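Local coordinates for protein DyP2 (Amycolatopsis sp. ATCC 39116, PDB 4G2C) that is a multifunctional haem-containing dye peroxidase that also binds manganese and probably uses hydrogen peroxide to oxidise dyes and lignin-related compounds, at residues S269-R274 with F482-L487; P132-F137 with N409-N414; T82-L87 with L115-T120; L54-L59 with L90-R95; T120-A125 with T163-L168. All coordinates share one frame; numbering follows the deposited sequence.

Contact 1: residues S269-R274 with F482-L487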
# COMPACT_ATOMS: atom_id res chain seq x y z
N SER A 269 -12.09 -8.91 1.12
CA SER A 269 -10.84 -8.56 1.77
C SER A 269 -10.99 -7.27 2.58
O SER A 269 -11.75 -6.38 2.20
CB SER A 269 -9.74 -8.41 0.70
OG SER A 269 -8.47 -8.28 1.31
N TYR A 270 -10.28 -7.19 3.71
CA TYR A 270 -10.16 -5.96 4.50
C TYR A 270 -9.27 -4.91 3.82
O TYR A 270 -8.25 -5.23 3.15
CB TYR A 270 -9.63 -6.25 5.90
CG TYR A 270 -10.53 -7.13 6.71
CD1 TYR A 270 -11.66 -6.61 7.34
CD2 TYR A 270 -10.27 -8.49 6.84
CE1 TYR A 270 -12.50 -7.43 8.08
CE2 TYR A 270 -11.09 -9.31 7.57
CZ TYR A 270 -12.21 -8.78 8.18
OH TYR A 270 -13.03 -9.60 8.92
N PHE A 271 -9.65 -3.65 3.99
CA PHE A 271 -9.08 -2.54 3.22
C PHE A 271 -8.68 -1.42 4.15
O PHE A 271 -9.51 -0.94 4.93
CB PHE A 271 -10.13 -2.05 2.21
CG PHE A 271 -9.66 -0.95 1.29
CD1 PHE A 271 -8.71 -1.20 0.31
CD2 PHE A 271 -10.21 0.32 1.38
CE1 PHE A 271 -8.30 -0.20 -0.54
CE2 PHE A 271 -9.81 1.33 0.53
CZ PHE A 271 -8.86 1.08 -0.43
N VAL A 272 -7.41 -1.04 4.11
CA VAL A 272 -6.91 0.10 4.89
C VAL A 272 -6.86 1.30 3.98
O VAL A 272 -6.26 1.23 2.92
CB VAL A 272 -5.46 -0.12 5.38
CG1 VAL A 272 -5.10 0.94 6.44
CG2 VAL A 272 -5.26 -1.51 5.92
N PHE A 273 -7.50 2.40 4.39
CA PHE A 273 -7.30 3.70 3.74
C PHE A 273 -6.71 4.68 4.74
O PHE A 273 -7.29 4.90 5.81
CB PHE A 273 -8.61 4.25 3.15
CG PHE A 273 -8.42 5.51 2.36
CD1 PHE A 273 -8.18 6.72 2.99
CD2 PHE A 273 -8.44 5.49 0.97
CE1 PHE A 273 -7.97 7.89 2.26
CE2 PHE A 273 -8.24 6.65 0.23
CZ PHE A 273 -8.00 7.85 0.88
N ARG A 274 -5.56 5.26 4.42
CA ARG A 274 -4.92 6.28 5.27
C ARG A 274 -4.33 7.40 4.41
O ARG A 274 -3.48 7.15 3.55
CB ARG A 274 -3.80 5.66 6.11
CG ARG A 274 -4.21 4.96 7.40
CD ARG A 274 -3.11 4.00 7.89
NE ARG A 274 -2.00 4.69 8.57
CZ ARG A 274 -2.03 5.04 9.85
NH1 ARG A 274 -3.11 4.76 10.57
NH2 ARG A 274 -1.01 5.66 10.42
N PHE A 482 -12.17 -0.83 6.12
CA PHE A 482 -13.32 -1.29 5.36
C PHE A 482 -13.20 -2.78 5.00
O PHE A 482 -12.19 -3.42 5.25
CB PHE A 482 -13.43 -0.52 4.04
CG PHE A 482 -13.54 0.99 4.19
CD1 PHE A 482 -12.42 1.78 4.37
CD2 PHE A 482 -14.77 1.62 4.06
CE1 PHE A 482 -12.52 3.17 4.47
CE2 PHE A 482 -14.88 2.99 4.15
CZ PHE A 482 -13.76 3.77 4.36
N PHE A 483 -14.24 -3.33 4.38
CA PHE A 483 -14.18 -4.66 3.83
C PHE A 483 -14.74 -4.55 2.42
O PHE A 483 -15.83 -4.00 2.22
CB PHE A 483 -15.05 -5.59 4.69
CG PHE A 483 -15.00 -7.03 4.28
CD1 PHE A 483 -13.88 -7.80 4.57
CD2 PHE A 483 -16.07 -7.63 3.65
CE1 PHE A 483 -13.82 -9.15 4.20
CE2 PHE A 483 -16.03 -8.98 3.29
CZ PHE A 483 -14.90 -9.74 3.56
N MET A 484 -14.00 -5.02 1.42
CA MET A 484 -14.60 -5.17 0.10
C MET A 484 -15.28 -6.53 0.04
O MET A 484 -14.62 -7.56 0.02
CB MET A 484 -13.60 -5.03 -1.06
CG MET A 484 -12.43 -4.10 -0.86
SD MET A 484 -12.72 -2.36 -0.47
CE MET A 484 -13.07 -2.45 1.27
N PRO A 485 -16.61 -6.54 0.03
CA PRO A 485 -17.37 -7.79 -0.00
C PRO A 485 -17.44 -8.37 -1.40
O PRO A 485 -17.05 -7.73 -2.37
CB PRO A 485 -18.76 -7.37 0.47
CG PRO A 485 -18.86 -5.94 0.08
CD PRO A 485 -17.49 -5.37 0.22
N SER A 486 -17.94 -9.60 -1.49
CA SER A 486 -18.07 -10.28 -2.76
C SER A 486 -19.17 -9.62 -3.59
O SER A 486 -20.09 -8.99 -3.04
CB SER A 486 -18.41 -11.75 -2.52
OG SER A 486 -19.69 -11.85 -1.93
N LEU A 487 -19.09 -9.79 -4.91
CA LEU A 487 -20.13 -9.28 -5.80
C LEU A 487 -21.50 -9.89 -5.53
O LEU A 487 -22.50 -9.20 -5.59
CB LEU A 487 -19.74 -9.47 -7.27
CG LEU A 487 -18.47 -8.74 -7.74
CD1 LEU A 487 -18.21 -8.97 -9.23
CD2 LEU A 487 -18.53 -7.26 -7.40
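Tyr270 and Phe483 meet in a T-shaped stack in which the edge of the Phe483 ring is directed at the face of Tyr270. The planes are inclined by 62°, and CD1 of Phe483 comes within 3.7 Å of CD1 of Tyr270, over the rim of the phenol ring. Phe483 reaches this position because a chi1 of -175° turns its CG to the side opposite its own backbone N, which swings the ring across the neighbouring strand. On the other face of the sheet, Phe482 lies beside Phe271: Phe482 CD1 sits at the edge of the Phe271 ring, 4.0 Å from Phe271 CD2. Met484 folds at its two outer torsions and brings SD obliquely to the same ring, 4.3 Å from the Phe271 centroid, a Met-aromatic contact.

The backbones fix this pattern. Ser269 and Met484 form one antiparallel hydrogen-bonded pair, with Met484 N to Ser269 O at 2.7 Å. Phe271 and Phe482 form the next, with Phe271 N to Phe482 O at 2.8 Å and Phe482 N to Phe271 O at 2.9 Å. Tyr270 and Phe483 are the non-hydrogen-bonded pair between them.

Strand 402-409 borders strand 267-278 and supplies Phe408 and Met406 against the aromatic cluster. Strand 474-484 also bonds through Phe483 to Leu119 of strand 114-119, while helix 121-127 brings Tyr124 against Phe483.

Contact 2: residues P132-F137 with N409-N414. With ACT (acetate ion), chain E.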
# COMPACT_ATOMS: atom_id res chain seq x y z
N PRO A 132 -18.02 -8.97 8.90
CA PRO A 132 -16.71 -9.59 9.09
C PRO A 132 -16.25 -9.35 10.52
O PRO A 132 -16.64 -8.35 11.12
CB PRO A 132 -15.82 -8.82 8.10
CG PRO A 132 -16.74 -8.35 7.06
CD PRO A 132 -18.06 -8.07 7.74
N ALA A 133 -15.44 -10.25 11.09
CA ALA A 133 -15.19 -10.19 12.52
C ALA A 133 -13.79 -9.71 12.95
O ALA A 133 -13.50 -9.62 14.13
CB ALA A 133 -15.56 -11.54 13.20
N ASP A 134 -12.92 -9.40 12.00
CA ASP A 134 -11.62 -8.85 12.39
C ASP A 134 -11.83 -7.74 13.44
O ASP A 134 -12.60 -6.80 13.23
CB ASP A 134 -10.85 -8.30 11.19
CG ASP A 134 -9.55 -7.64 11.59
OD1 ASP A 134 -9.60 -6.49 12.09
OD2 ASP A 134 -8.48 -8.25 11.43
N PRO A 135 -11.16 -7.86 14.60
CA PRO A 135 -11.39 -6.91 15.69
C PRO A 135 -10.88 -5.48 15.43
O PRO A 135 -11.39 -4.55 16.03
CB PRO A 135 -10.66 -7.56 16.88
CG PRO A 135 -9.62 -8.41 16.28
CD PRO A 135 -10.18 -8.90 14.96
N SER A 136 -9.91 -5.30 14.54
CA SER A 136 -9.47 -3.95 14.18
C SER A 136 -10.51 -3.30 13.30
O SER A 136 -10.89 -2.14 13.50
CB SER A 136 -8.13 -3.99 13.45
OG SER A 136 -7.19 -4.68 14.24
N PHE A 137 -10.97 -4.07 12.31
CA PHE A 137 -12.09 -3.67 11.48
C PHE A 137 -13.29 -3.27 12.33
O PHE A 137 -13.87 -2.21 12.12
CB PHE A 137 -12.48 -4.79 10.53
CG PHE A 137 -13.78 -4.55 9.80
CD1 PHE A 137 -13.85 -3.61 8.78
CD2 PHE A 137 -14.91 -5.26 10.12
CE1 PHE A 137 -15.03 -3.41 8.09
CE2 PHE A 137 -16.09 -5.05 9.45
CZ PHE A 137 -16.16 -4.13 8.44
N ASN A 409 -5.80 -6.63 3.31
CA ASN A 409 -5.35 -7.59 4.31
C ASN A 409 -6.43 -8.64 4.54
O ASN A 409 -7.64 -8.33 4.49
CB ASN A 409 -5.15 -6.92 5.67
CG ASN A 409 -4.05 -5.89 5.69
OD1 ASN A 409 -3.83 -5.27 6.72
ND2 ASN A 409 -3.35 -5.69 4.56
N SER A 410 -6.01 -9.87 4.82
CA SER A 410 -6.97 -10.86 5.31
C SER A 410 -7.05 -10.79 6.83
O SER A 410 -7.96 -11.33 7.44
CB SER A 410 -6.58 -12.27 4.86
OG SER A 410 -5.30 -12.63 5.34
N ASN A 411 -6.10 -10.09 7.45
CA ASN A 411 -6.05 -9.95 8.90
C ASN A 411 -5.35 -8.62 9.20
O ASN A 411 -4.13 -8.52 9.14
CB ASN A 411 -5.28 -11.12 9.53
CG ASN A 411 -5.16 -11.02 11.05
OD1 ASN A 411 -5.07 -9.93 11.61
ND2 ASN A 411 -5.15 -12.16 11.72
N LEU A 412 -6.15 -7.60 9.50
CA LEU A 412 -5.63 -6.24 9.69
C LEU A 412 -4.64 -6.15 10.84
O LEU A 412 -3.65 -5.44 10.76
CB LEU A 412 -6.79 -5.24 9.90
CG LEU A 412 -7.54 -4.81 8.65
CD1 LEU A 412 -8.87 -4.11 9.04
CD2 LEU A 412 -6.67 -3.90 7.77
N GLY A 413 -4.92 -6.86 11.92
CA GLY A 413 -4.03 -6.78 13.06
C GLY A 413 -2.68 -7.39 12.74
O GLY A 413 -1.64 -6.94 13.23
N ASN A 414 -2.68 -8.43 11.91
CA ASN A 414 -1.45 -9.18 11.69
C ASN A 414 -0.68 -8.71 10.47
O ASN A 414 0.39 -9.23 10.17
CB ASN A 414 -1.75 -10.68 11.55
CG ASN A 414 -0.49 -11.54 11.66
OD1 ASN A 414 0.31 -11.39 12.59
ND2 ASN A 414 -0.30 -12.43 10.69
C ACT E . -2.08 -13.50 7.29
O ACT E . -1.41 -14.52 6.97
OXT ACT E . -1.70 -12.79 8.25
CH3 ACT E . -3.31 -13.14 6.53
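Asp134 presents one face of its carboxylate to Leu412, the two side chains crossing at about a right angle. Leu412 CD1 stands over that face 3.9 Å from Asp134 OD1, and Leu412 CB lies 3.8 Å from Asp134 OD2. The backbone N of Leu412 arrives on the same side of the plane, well above it, and gives OD2 a weak bond of 3.1 Å with an N-H...O angle of 133°.

The other oxygen serves its own segment. Phe137 N meets the anti lone pair of Asp134 OD1 at 2.8 Å in an almost straight bond (170°), and Ser136 N adds a weak one to the same atom. The extended first torsion of Asp134 (chi1 176°) lets the carboxylate hold the start of helix 135-139 while touching the loop 409-414. Phe137 CB then closes on Leu412 CD1 at 4.0 Å.

Within the loop, Asn411 OD1 accepts from Asn414 N at 2.8 Å, the donor standing above the plane of the amide C=O. An acetate modelled beside Asn414 is doubtful in position, because its methyl clashes with Ser410 OG. Ser136 OG has its own partner in Glu417, and Tyr270 OH accepts from Asp134 N.

The arrangement is a helix N-cap by Asp134 set against an Asx motif at Asn411, joining the dimeric alpha+beta barrel domain to the loop before helix 416-424.

Contact 3: residues T82-L87 with L115-T120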
# COMPACT_ATOMS: atom_id res chain seq x y z
N THR A 82 -30.51 -0.63 -1.63
CA THR A 82 -30.90 -0.45 -3.02
C THR A 82 -29.72 0.15 -3.81
O THR A 82 -29.37 -0.31 -4.89
CB THR A 82 -32.17 0.41 -3.11
OG1 THR A 82 -33.22 -0.25 -2.40
CG2 THR A 82 -32.61 0.63 -4.57
N PHE A 83 -29.08 1.17 -3.24
CA PHE A 83 -27.91 1.79 -3.87
C PHE A 83 -26.82 0.77 -4.18
O PHE A 83 -26.40 0.61 -5.34
CB PHE A 83 -27.36 2.89 -2.97
CG PHE A 83 -26.17 3.63 -3.54
CD1 PHE A 83 -26.22 4.18 -4.80
CD2 PHE A 83 -25.02 3.79 -2.78
CE1 PHE A 83 -25.15 4.87 -5.33
CE2 PHE A 83 -23.93 4.48 -3.28
CZ PHE A 83 -23.99 5.02 -4.57
N LEU A 84 -26.36 0.06 -3.15
CA LEU A 84 -25.36 -0.98 -3.34
C LEU A 84 -25.77 -1.96 -4.43
O LEU A 84 -24.97 -2.29 -5.31
CB LEU A 84 -25.10 -1.71 -2.02
CG LEU A 84 -24.43 -0.76 -1.02
CD1 LEU A 84 -24.44 -1.33 0.38
CD2 LEU A 84 -23.01 -0.48 -1.46
N ASN A 85 -27.02 -2.39 -4.41
CA ASN A 85 -27.51 -3.31 -5.42
C ASN A 85 -27.26 -2.75 -6.83
O ASN A 85 -26.84 -3.47 -7.72
CB ASN A 85 -29.00 -3.58 -5.20
CG ASN A 85 -29.48 -4.84 -5.90
OD1 ASN A 85 -30.02 -4.78 -7.00
ND2 ASN A 85 -29.28 -5.99 -5.26
N GLY A 86 -27.51 -1.46 -7.00
CA GLY A 86 -27.32 -0.81 -8.29
C GLY A 86 -25.85 -0.69 -8.66
O GLY A 86 -25.48 -0.81 -9.82
N LEU A 87 -25.02 -0.42 -7.66
CA LEU A 87 -23.58 -0.41 -7.86
C LEU A 87 -23.08 -1.77 -8.37
O LEU A 87 -22.32 -1.83 -9.32
CB LEU A 87 -22.86 -0.03 -6.56
CG LEU A 87 -22.98 1.46 -6.20
CD1 LEU A 87 -22.14 1.80 -5.01
CD2 LEU A 87 -22.63 2.32 -7.39
N LEU A 115 -14.48 0.17 -10.44
CA LEU A 115 -15.41 0.60 -9.40
C LEU A 115 -15.24 -0.31 -8.19
O LEU A 115 -15.68 -1.45 -8.20
CB LEU A 115 -16.85 0.49 -9.89
CG LEU A 115 -17.86 0.77 -8.77
CD1 LEU A 115 -17.54 2.10 -8.14
CD2 LEU A 115 -19.30 0.75 -9.28
N GLY A 116 -14.58 0.19 -7.16
CA GLY A 116 -14.39 -0.58 -5.95
C GLY A 116 -15.38 -0.16 -4.88
O GLY A 116 -15.70 1.02 -4.77
N VAL A 117 -15.85 -1.12 -4.10
CA VAL A 117 -16.81 -0.83 -3.05
C VAL A 117 -16.38 -1.47 -1.72
O VAL A 117 -16.25 -2.69 -1.61
CB VAL A 117 -18.23 -1.31 -3.46
CG1 VAL A 117 -19.23 -1.09 -2.31
CG2 VAL A 117 -18.70 -0.59 -4.73
N GLY A 118 -16.18 -0.64 -0.70
CA GLY A 118 -15.93 -1.15 0.64
C GLY A 118 -16.95 -0.65 1.65
O GLY A 118 -17.47 0.46 1.51
N LEU A 119 -17.21 -1.46 2.67
CA LEU A 119 -18.09 -1.12 3.79
C LEU A 119 -17.37 -1.13 5.12
O LEU A 119 -16.55 -2.01 5.38
CB LEU A 119 -19.24 -2.13 3.86
CG LEU A 119 -20.13 -2.20 2.63
CD1 LEU A 119 -21.00 -3.44 2.68
CD2 LEU A 119 -20.97 -0.94 2.56
N THR A 120 -17.68 -0.16 5.99
CA THR A 120 -17.11 -0.11 7.33
C THR A 120 -17.97 -0.93 8.27
O THR A 120 -19.11 -1.26 7.94
CB THR A 120 -17.06 1.32 7.90
OG1 THR A 120 -18.40 1.80 8.09
CG2 THR A 120 -16.30 2.25 6.96
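Leu84 and Leu87 pack helix 77-88 onto edge strand 114-119 in the ferredoxin-like alpha+beta half of the DyP fold. The sheet order 114-119, 166-172, 66-74, 193-205 identifies that topology, and the helix lies on the crossover path from strand 66-74 to strand 114-119. The axes of the short segments approach to 10.7 Å with N-to-C directions 149° apart, a spacing bridged by the methyl ends of leucine and valine side chains, with no hydrogen bond between the segments.

The evidence lies in which branch meets which. Leu84 straddles two strand residues: its CD2 touches Val117 CG1 at 3.9 Å, and its CD1 meets Leu119 CD2 at 4.1 Å. Leu87, one turn later in the helix, uses CD1 against Val117 CG2 at 4.2 Å, so the two methyls of Val117 are divided between the two leucines. Val117 offers them in this way because CG1 stands anti to its backbone N (chi1 176°) and CG2 beside it. The strand residues that make the contact are every second one, with Gly116 and Gly118 between them.

Around these methyls, Leu84 also touches Leu493 and Leu127, and Leu115 packs on Met91. At the far end, Leu87 and Leu115 cross at about a right angle, and Leu115 CD2 rests 4.1 Å from Leu87 CD2 and 4.0 Å from Leu87 O.

Contact 4: residues L54-L59 with L90-R95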
# COMPACT_ATOMS: atom_id res chain seq x y z
N LEU A 54 -15.41 -12.11 -7.16
CA LEU A 54 -14.44 -11.27 -6.47
C LEU A 54 -14.31 -9.92 -7.15
O LEU A 54 -14.26 -9.85 -8.38
CB LEU A 54 -13.06 -11.93 -6.45
CG LEU A 54 -12.06 -11.29 -5.49
CD1 LEU A 54 -12.36 -11.71 -4.04
CD2 LEU A 54 -10.61 -11.60 -5.86
N GLN A 55 -14.22 -8.86 -6.36
CA GLN A 55 -13.88 -7.54 -6.90
C GLN A 55 -12.47 -7.52 -7.47
O GLN A 55 -11.60 -8.24 -7.01
CB GLN A 55 -14.00 -6.45 -5.83
CG GLN A 55 -15.40 -6.19 -5.30
CD GLN A 55 -15.42 -5.00 -4.37
OE1 GLN A 55 -14.82 -3.97 -4.68
NE2 GLN A 55 -16.08 -5.13 -3.23
N PRO A 56 -12.25 -6.66 -8.50
CA PRO A 56 -10.93 -6.33 -9.03
C PRO A 56 -10.07 -5.59 -7.98
O PRO A 56 -10.57 -5.16 -6.93
CB PRO A 56 -11.24 -5.35 -10.17
CG PRO A 56 -12.68 -5.56 -10.50
CD PRO A 56 -13.33 -5.96 -9.22
N ASN A 57 -8.79 -5.45 -8.29
CA ASN A 57 -7.84 -4.67 -7.49
C ASN A 57 -7.31 -5.43 -6.27
O ASN A 57 -6.42 -4.95 -5.58
CB ASN A 57 -8.43 -3.31 -7.10
CG ASN A 57 -7.35 -2.30 -6.68
OD1 ASN A 57 -6.24 -2.29 -7.23
ND2 ASN A 57 -7.68 -1.47 -5.71
N ILE A 58 -7.85 -6.63 -6.02
CA ILE A 58 -7.48 -7.36 -4.82
C ILE A 58 -6.34 -8.35 -5.09
O ILE A 58 -5.25 -8.16 -4.59
CB ILE A 58 -8.71 -8.04 -4.16
CG1 ILE A 58 -9.72 -6.99 -3.68
CG2 ILE A 58 -8.26 -8.88 -2.97
CD1 ILE A 58 -11.13 -7.54 -3.36
N LEU A 59 -6.61 -9.38 -5.88
CA LEU A 59 -5.57 -10.35 -6.23
C LEU A 59 -4.53 -9.76 -7.21
O LEU A 59 -3.43 -10.28 -7.36
CB LEU A 59 -6.18 -11.64 -6.81
CG LEU A 59 -7.00 -12.59 -5.95
CD1 LEU A 59 -7.58 -13.70 -6.80
CD2 LEU A 59 -6.18 -13.21 -4.79
N LEU A 90 -22.79 -2.08 -11.87
CA LEU A 90 -21.74 -1.40 -12.63
C LEU A 90 -20.37 -2.03 -12.45
O LEU A 90 -19.36 -1.50 -12.92
CB LEU A 90 -21.67 0.08 -12.24
CG LEU A 90 -22.98 0.86 -12.41
CD1 LEU A 90 -22.82 2.29 -11.94
CD2 LEU A 90 -23.48 0.80 -13.88
N MET A 91 -20.34 -3.18 -11.78
CA MET A 91 -19.07 -3.76 -11.35
C MET A 91 -18.64 -4.96 -12.18
O MET A 91 -19.44 -5.82 -12.52
CB MET A 91 -19.13 -4.12 -9.86
CG MET A 91 -19.33 -2.90 -8.98
SD MET A 91 -19.65 -3.27 -7.25
CE MET A 91 -18.05 -3.94 -6.77
N LYS A 92 -17.35 -5.01 -12.50
CA LYS A 92 -16.79 -6.18 -13.16
C LYS A 92 -16.11 -7.09 -12.13
O LYS A 92 -15.78 -6.64 -11.02
CB LYS A 92 -15.83 -5.74 -14.26
CG LYS A 92 -14.60 -5.01 -13.74
CD LYS A 92 -13.76 -4.43 -14.87
CE LYS A 92 -12.44 -3.87 -14.33
NZ LYS A 92 -11.82 -2.90 -15.27
N SER A 93 -15.91 -8.36 -12.48
CA SER A 93 -15.33 -9.32 -11.54
C SER A 93 -13.81 -9.34 -11.64
O SER A 93 -13.23 -8.87 -12.62
CB SER A 93 -15.83 -10.72 -11.85
OG SER A 93 -15.48 -11.05 -13.18
N ALA A 94 -13.18 -9.93 -10.64
CA ALA A 94 -11.75 -10.19 -10.72
C ALA A 94 -11.41 -10.81 -12.07
O ALA A 94 -10.48 -10.36 -12.76
CB ALA A 94 -11.31 -11.09 -9.59
N ARG A 95 -12.14 -11.86 -12.45
CA ARG A 95 -11.82 -12.58 -13.68
C ARG A 95 -11.92 -11.70 -14.93
O ARG A 95 -11.03 -11.72 -15.79
CB ARG A 95 -12.68 -13.82 -13.87
CG ARG A 95 -12.24 -14.63 -15.09
CD ARG A 95 -13.30 -15.63 -15.56
NE ARG A 95 -13.59 -16.64 -14.55
CZ ARG A 95 -12.84 -17.71 -14.32
NH1 ARG A 95 -11.73 -17.92 -15.04
NH2 ARG A 95 -13.19 -18.58 -13.37
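Leu54 and Ala94 form the tight part of this contact. Ala94 N donates to Leu54 O with an N-H...O angle of 150°; the modelled length of 2.5 Å is shorter than expected, so its exact value is doubtful. Just beside the bond, Ala94 CB presses on the Leu54 side chain, 3.7 Å from Leu54 CB and 3.8 Å from Leu54 CD2. Rotation about the first side-chain bond of Leu54 (chi1 -167°, CG pointing away from N) brings CD2 over the small methyl. Pro56 closes the next position: its CD stands 3.1 Å from Lys92 O, and its CG lies 3.8 Å from Lys92 CG.

The solvent side is carried by Met91 and the outer chain of Lys92, both residues partly exposed and joined to 54-59 there by few atoms. Met91 bends at its last torsion (chi3 68°) and lays CE nearly straight above one face of the Gln55 carboxamide, 3.7 Å from Gln55 CD. That amide is fixed from another direction, since Gln55 NE2 bonds to both Val117 O and Pro485 O. Lys92 is extended beyond CG; its chain passes Pro56 and carries NZ away to His62, Glu100, Thr112 and Pro113, so its charge is satisfied apart from the 54-59 segment.

The contact thus ties the loop after helix 45-53 to the start of helix 94-107, where Ser93 is the N-cap. Leu51 of helix 45-53 touches Ala94, helix 487-491 covers Met91 and Gln55 through Leu487, and strand 114-119 lies against Met91 and Pro56.

Contact 5: residues T120-A125 with T163-L168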
# COMPACT_ATOMS: atom_id res chain seq x y z
N THR A 120 -17.68 -0.16 5.99
CA THR A 120 -17.11 -0.11 7.33
C THR A 120 -17.97 -0.93 8.27
O THR A 120 -19.11 -1.26 7.94
CB THR A 120 -17.06 1.32 7.90
OG1 THR A 120 -18.40 1.80 8.09
CG2 THR A 120 -16.30 2.25 6.96
N ALA A 121 -17.44 -1.25 9.44
CA ALA A 121 -18.24 -1.96 10.44
C ALA A 121 -19.52 -1.17 10.71
O ALA A 121 -20.62 -1.73 10.81
CB ALA A 121 -17.46 -2.17 11.73
N HIS A 122 -19.38 0.15 10.82
CA HIS A 122 -20.56 0.97 11.05
C HIS A 122 -21.55 0.84 9.90
O HIS A 122 -22.75 0.83 10.11
CB HIS A 122 -20.20 2.44 11.28
CG HIS A 122 -21.37 3.25 11.75
ND1 HIS A 122 -22.30 3.79 10.89
CD2 HIS A 122 -21.78 3.56 13.00
CE1 HIS A 122 -23.22 4.42 11.59
NE2 HIS A 122 -22.93 4.30 12.87
N GLY A 123 -21.04 0.72 8.69
CA GLY A 123 -21.91 0.61 7.53
C GLY A 123 -22.68 -0.70 7.52
O GLY A 123 -23.82 -0.76 7.07
N TYR A 124 -22.05 -1.77 8.00
CA TYR A 124 -22.74 -3.04 8.18
C TYR A 124 -23.85 -2.88 9.21
O TYR A 124 -24.96 -3.40 9.04
CB TYR A 124 -21.77 -4.16 8.61
CG TYR A 124 -21.06 -4.84 7.46
CD1 TYR A 124 -21.65 -5.90 6.78
CD2 TYR A 124 -19.79 -4.42 7.03
CE1 TYR A 124 -21.02 -6.53 5.72
CE2 TYR A 124 -19.15 -5.04 5.98
CZ TYR A 124 -19.77 -6.09 5.32
OH TYR A 124 -19.14 -6.72 4.26
N ALA A 125 -23.56 -2.15 10.28
CA ALA A 125 -24.54 -1.92 11.33
C ALA A 125 -25.76 -1.17 10.79
O ALA A 125 -26.90 -1.54 11.08
CB ALA A 125 -23.91 -1.18 12.54
N THR A 163 -18.54 9.86 10.87
CA THR A 163 -18.80 8.43 10.79
C THR A 163 -18.99 8.01 9.35
O THR A 163 -19.88 8.50 8.65
CB THR A 163 -19.99 8.00 11.66
OG1 THR A 163 -19.61 8.09 13.04
CG2 THR A 163 -20.39 6.54 11.36
N ILE A 164 -18.14 7.10 8.90
CA ILE A 164 -18.11 6.67 7.51
C ILE A 164 -18.69 5.27 7.39
O ILE A 164 -18.35 4.37 8.17
CB ILE A 164 -16.68 6.68 6.98
CG1 ILE A 164 -16.13 8.11 7.02
CG2 ILE A 164 -16.60 6.07 5.58
CD1 ILE A 164 -14.66 8.20 6.70
N ASP A 165 -19.56 5.09 6.40
CA ASP A 165 -20.19 3.81 6.19
C ASP A 165 -19.60 3.05 5.01
O ASP A 165 -19.54 1.82 5.01
CB ASP A 165 -21.70 3.99 6.03
CG ASP A 165 -22.37 4.41 7.33
OD1 ASP A 165 -22.11 3.74 8.35
OD2 ASP A 165 -23.12 5.41 7.34
N ALA A 166 -19.13 3.78 4.00
CA ALA A 166 -18.70 3.13 2.78
C ALA A 166 -17.65 3.92 2.00
O ALA A 166 -17.57 5.15 2.09
CB ALA A 166 -19.92 2.83 1.90
N VAL A 167 -16.84 3.21 1.23
CA VAL A 167 -15.94 3.91 0.32
C VAL A 167 -16.17 3.44 -1.11
O VAL A 167 -16.44 2.26 -1.36
CB VAL A 167 -14.46 3.71 0.70
CG1 VAL A 167 -14.07 2.23 0.59
CG2 VAL A 167 -13.58 4.58 -0.19
N LEU A 168 -16.10 4.38 -2.04
CA LEU A 168 -16.17 4.04 -3.46
C LEU A 168 -14.83 4.40 -4.08
O LEU A 168 -14.30 5.49 -3.84
CB LEU A 168 -17.27 4.83 -4.15
CG LEU A 168 -18.67 4.23 -4.08
CD1 LEU A 168 -18.91 3.64 -2.71
CD2 LEU A 168 -19.69 5.32 -4.39
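His122 and Asp165 supply the polar side-chain bond of this contact. His122 ND1 donates to the syn lone pair of Asp165 OD1, modelled at 2.5 Å, shorter than expected, so the exact length is doubtful; the direction is clear. The bond is nearly straight (173°), and OD1 lies only 4° out of the imidazole plane. Ring and carboxylate are nearly coplanar. A chi1 of -170° extends His122 away from its own N and carries the ND1 edge of the ring to Asp165.

Threonine and backbone bonds form a second group. Thr120 OG1 donates to Ile164 O at 2.6 Å and accepts from Gly123 N at 2.9 Å, so one hydroxyl caps helix 121-127 and fastens the loop before strand 166-172. Thr120 N adds a straight bond to Asp165 O at 2.9 Å.

Apolar contact is a third kind. Thr163 CG2 lies above the centre of the His122 ring, 3.4 Å from its centroid, in a CH-pi contact over one face. Thr120 CG2 touches Ile164 CG2 at 4.1 Å.

Asp165 OD2 turns to Phe74 N, and Asp165 with Ala166 forms a classic beta bulge opposite Leu72. Both carboxylate oxygens therefore have donors, and the ring is gripped at its edge and over a face. This chemistry implies a side-chain orientation fixed in two directions; the adjacent carboxylate would probably favour a proton on ND1 and could stabilise positive charge on His122.

Overall arrangement
From the N terminus, contact 4 closes the loop from 54-59 to 90-95, and contact 3 opens within it at 82-87 and ends beyond it at 115-120, so the two cross. Contact 5 follows in series, starting at Thr120, which contact 3 also uses, and returning at 163-168. Contact 2 opens inside contact 5, at 132-137, and runs to 409-414, crossing it; contact 1, from 269-274 to 482-487, crosses contact 2 in turn. Contacts 3, 4 and 5 hold the helices and loops around the ferredoxin-like sheet. Contacts 1 and 2 reach across the chain, and contacts 1 and 3 meet where strands 474-484 and 114-119 adjoin.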